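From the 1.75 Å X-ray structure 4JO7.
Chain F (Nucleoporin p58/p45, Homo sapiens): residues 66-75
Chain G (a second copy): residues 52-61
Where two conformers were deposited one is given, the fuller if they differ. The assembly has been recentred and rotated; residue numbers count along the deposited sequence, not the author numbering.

Chain F, residues 66-75: SIHENVKVLK
Chain G 52-61: KIYQTFVALA

Both stretches are α-helical throughout, with phi/psi near -62/-42, shallower at F:Asn70 (-70/-27) and F:Val71 (-71/-32), and i to i+4 hydrogen bonds such as F:Leu74 N to F:Asn70 O (3.0 Å) and G:Leu60 N to G:Thr56 O (2.9 Å). Their axes run nearly antiparallel, at 166°, and approach to 9.9 Å. The register sets F:Ile67 CA 6.7 Å from G:Leu60 CA and F:Leu74 CA 6.4 Å from G:Thr56 CA.

The packing is reciprocal knobs into holes; leucine suits both knobs because its forked end fills a hole among four residues, making dispersion contacts in a buried setting. F:Leu74 starts sideways, but its t,p rotamer (-175°, 62°) brings the branched end among G:Ile53 (m,t; -75°, 166°), G:Thr56, G:Phe57 and G:Leu60. Its CD1 lies 4.0 Å from G:Ile53 CG2, 4.0 Å from G:Thr56 CG2 and, oblique to the ring, 3.9 Å from G:Phe57 CE2. The CA-to-CB bond of G:Phe57 points away; chi1 m (-85°) and chi2 -74° let the long ring reach back. G:Leu60, m,t (-83°, 164°), is the answering knob: its CD2 meets F:Asn70 CB at 3.7 Å, F:Ile67 CD1 at 4.0 Å and F:Val71 CG2 at 4.1 Å, while its CD1 lies 4.2 Å from F:Leu74 CD2. F:Ile67 is m,m (-71°, -69°), which carries CD1 nearer the partner; F:Val71 (t, 170°) touches although its CA-to-CB bond points away.

To one side of the knobs the interface turns polar. F:Asn70 and G:Thr56 both point toward the opposite helix, yet no direct hydrogen bond joins the helices. Instead one water donates to F:Asn70 OD1 (3.1 Å) and G:Thr56 OG1 (2.9 Å). Threonine's m rotamer (-59°) places OG1 to accept while CG2 packs 3.8 Å from F:Asn70 O. F:Asn70, chi1 between wells (-116°) and chi2 -26°, presents OD1 to the water while ND2 bonds just outside the stretch.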

# COMPACT_ATOMS: atom_id res chain seq x y z
N SER F 66 -4.81 5.94 -0.10
CA SER F 66 -4.59 6.25 -1.51
C SER F 66 -4.37 4.99 -2.35
O SER F 66 -4.84 4.92 -3.49
CB SER F 66 -3.44 7.23 -1.69
OG SER F 66 -3.89 8.56 -1.52
N ILE F 67 -3.65 4.01 -1.82
CA ILE F 67 -3.48 2.74 -2.53
C ILE F 67 -4.87 2.14 -2.76
O ILE F 67 -5.20 1.71 -3.86
CB ILE F 67 -2.62 1.72 -1.73
CG1 ILE F 67 -1.15 2.16 -1.69
CG2 ILE F 67 -2.75 0.33 -2.32
CD1 ILE F 67 -0.45 2.07 -3.02
N HIS F 68 -5.68 2.13 -1.70
CA HIS F 68 -7.02 1.55 -1.79
C HIS F 68 -7.83 2.24 -2.88
O HIS F 68 -8.46 1.58 -3.72
CB HIS F 68 -7.72 1.67 -0.43
CG HIS F 68 -8.99 0.89 -0.32
ND1 HIS F 68 -10.20 1.47 -0.02
CD2 HIS F 68 -9.24 -0.44 -0.45
CE1 HIS F 68 -11.14 0.55 0.03
NE2 HIS F 68 -10.58 -0.62 -0.24
N GLU F 69 -7.79 3.57 -2.90
CA GLU F 69 -8.51 4.35 -3.90
C GLU F 69 -7.99 4.09 -5.31
O GLU F 69 -8.76 4.02 -6.26
CB GLU F 69 -8.42 5.84 -3.58
CG GLU F 69 -9.20 6.24 -2.34
CD GLU F 69 -10.70 6.00 -2.49
OE1 GLU F 69 -11.28 6.48 -3.49
OE2 GLU F 69 -11.29 5.31 -1.63
N ASN F 70 -6.68 3.94 -5.45
CA ASN F 70 -6.11 3.66 -6.76
C ASN F 70 -6.42 2.25 -7.25
O ASN F 70 -6.47 2.02 -8.45
CB ASN F 70 -4.60 3.87 -6.76
CG ASN F 70 -4.18 5.00 -7.69
OD1 ASN F 70 -4.86 5.30 -8.67
ND2 ASN F 70 -3.04 5.61 -7.39
N VAL F 71 -6.64 1.32 -6.33
CA VAL F 71 -7.09 -0.02 -6.73
C VAL F 71 -8.55 0.04 -7.22
O VAL F 71 -8.95 -0.70 -8.12
CB VAL F 71 -6.90 -1.04 -5.60
CG1 VAL F 71 -7.58 -2.35 -5.94
CG2 VAL F 71 -5.40 -1.26 -5.36
N LYS F 72 -9.33 0.95 -6.64
CA LYS F 72 -10.68 1.20 -7.13
C LYS F 72 -10.64 1.76 -8.55
O LYS F 72 -11.43 1.35 -9.40
CB LYS F 72 -11.43 2.17 -6.22
CG LYS F 72 -11.72 1.65 -4.82
CD LYS F 72 -12.56 2.67 -4.06
CE LYS F 72 -12.74 2.29 -2.59
NZ LYS F 72 -13.47 3.34 -1.84
N VAL F 73 -9.75 2.71 -8.79
CA VAL F 73 -9.54 3.25 -10.14
C VAL F 73 -9.16 2.13 -11.11
O VAL F 73 -9.73 2.03 -12.20
CB VAL F 73 -8.47 4.36 -10.15
CG1 VAL F 73 -8.10 4.74 -11.59
CG2 VAL F 73 -8.94 5.57 -9.36
N LEU F 74 -8.24 1.27 -10.69
CA LEU F 74 -7.80 0.16 -11.51
C LEU F 74 -8.99 -0.70 -11.94
O LEU F 74 -9.11 -1.06 -13.11
CB LEU F 74 -6.77 -0.69 -10.77
CG LEU F 74 -6.14 -1.84 -11.56
CD1 LEU F 74 -5.37 -1.29 -12.76
CD2 LEU F 74 -5.22 -2.70 -10.68
N LYS F 75 -9.87 -1.00 -10.98
CA LYS F 75 -11.06 -1.81 -11.27
C LYS F 75 -11.96 -1.11 -12.28
O LYS F 75 -12.46 -1.75 -13.20
CB LYS F 75 -11.84 -2.12 -9.99
CG LYS F 75 -13.05 -3.03 -10.23
CD LYS F 75 -13.79 -3.37 -8.95
CE LYS F 75 -14.92 -4.35 -9.22
NZ LYS F 75 -15.62 -4.77 -7.97
N LYS G 52 -3.66 2.93 -20.48
CA LYS G 52 -4.17 3.67 -19.33
C LYS G 52 -4.17 2.80 -18.08
O LYS G 52 -3.83 3.26 -16.99
CB LYS G 52 -5.58 4.19 -19.59
CG LYS G 52 -5.73 5.11 -20.78
CD LYS G 52 -5.04 6.44 -20.58
CE LYS G 52 -5.45 7.44 -21.64
NZ LYS G 52 -6.68 7.04 -22.40
N ILE G 53 -4.57 1.54 -18.24
CA ILE G 53 -4.49 0.57 -17.16
C ILE G 53 -3.04 0.42 -16.70
O ILE G 53 -2.75 0.42 -15.51
CB ILE G 53 -5.07 -0.79 -17.59
CG1 ILE G 53 -6.61 -0.72 -17.62
CG2 ILE G 53 -4.61 -1.90 -16.67
CD1 ILE G 53 -7.28 -1.88 -18.35
N TYR G 54 -2.12 0.33 -17.65
CA TYR G 54 -0.70 0.20 -17.30
C TYR G 54 -0.17 1.40 -16.52
O TYR G 54 0.66 1.23 -15.63
CB TYR G 54 0.14 -0.12 -18.53
CG TYR G 54 0.25 -1.61 -18.71
CD1 TYR G 54 1.27 -2.32 -18.10
CD2 TYR G 54 -0.70 -2.32 -19.43
CE1 TYR G 54 1.37 -3.69 -18.23
CE2 TYR G 54 -0.61 -3.69 -19.56
CZ TYR G 54 0.42 -4.37 -18.97
OH TYR G 54 0.50 -5.73 -19.09
N GLN G 55 -0.67 2.59 -16.83
CA GLN G 55 -0.24 3.79 -16.12
C GLN G 55 -0.68 3.75 -14.66
O GLN G 55 0.01 4.28 -13.78
CB GLN G 55 -0.74 5.05 -16.83
CG GLN G 55 -0.13 5.23 -18.24
CD GLN G 55 1.39 5.11 -18.24
OE1 GLN G 55 1.95 4.11 -18.69
NE2 GLN G 55 2.06 6.13 -17.72
N THR G 56 -1.82 3.13 -14.39
CA THR G 56 -2.27 2.93 -13.02
C THR G 56 -1.37 1.92 -12.30
O THR G 56 -1.03 2.14 -11.14
CB THR G 56 -3.74 2.50 -12.96
OG1 THR G 56 -4.54 3.52 -13.58
CG2 THR G 56 -4.21 2.34 -11.51
N PHE G 57 -0.94 0.86 -12.98
CA PHE G 57 0.02 -0.08 -12.40
C PHE G 57 1.33 0.63 -12.05
O PHE G 57 1.92 0.38 -10.99
CB PHE G 57 0.30 -1.26 -13.32
CG PHE G 57 -0.69 -2.38 -13.19
CD1 PHE G 57 -0.66 -3.21 -12.09
CD2 PHE G 57 -1.64 -2.59 -14.17
CE1 PHE G 57 -1.56 -4.25 -11.97
CE2 PHE G 57 -2.55 -3.63 -14.05
CZ PHE G 57 -2.51 -4.46 -12.95
N VAL G 58 1.79 1.50 -12.95
CA VAL G 58 2.99 2.30 -12.71
C VAL G 58 2.84 3.15 -11.44
O VAL G 58 3.73 3.18 -10.58
CB VAL G 58 3.30 3.20 -13.95
CG1 VAL G 58 4.33 4.27 -13.62
CG2 VAL G 58 3.79 2.35 -15.13
N ALA G 59 1.71 3.83 -11.32
CA ALA G 59 1.42 4.67 -10.17
C ALA G 59 1.39 3.83 -8.88
O ALA G 59 1.98 4.22 -7.88
CB ALA G 59 0.09 5.40 -10.35
N LEU G 60 0.74 2.68 -8.94
CA LEU G 60 0.61 1.80 -7.78
C LEU G 60 1.96 1.30 -7.27
O LEU G 60 2.23 1.34 -6.07
CB LEU G 60 -0.30 0.61 -8.10
CG LEU G 60 -1.80 0.92 -7.98
CD1 LEU G 60 -2.63 -0.14 -8.67
CD2 LEU G 60 -2.20 1.05 -6.51
N ALA G 61 2.80 0.84 -8.18
CA ALA G 61 4.13 0.35 -7.82
C ALA G 61 4.97 1.46 -7.19
O ALA G 61 5.66 1.24 -6.20
CB ALA G 61 4.83 -0.23 -9.04
O HOH W 1 -4.46 5.77 -11.71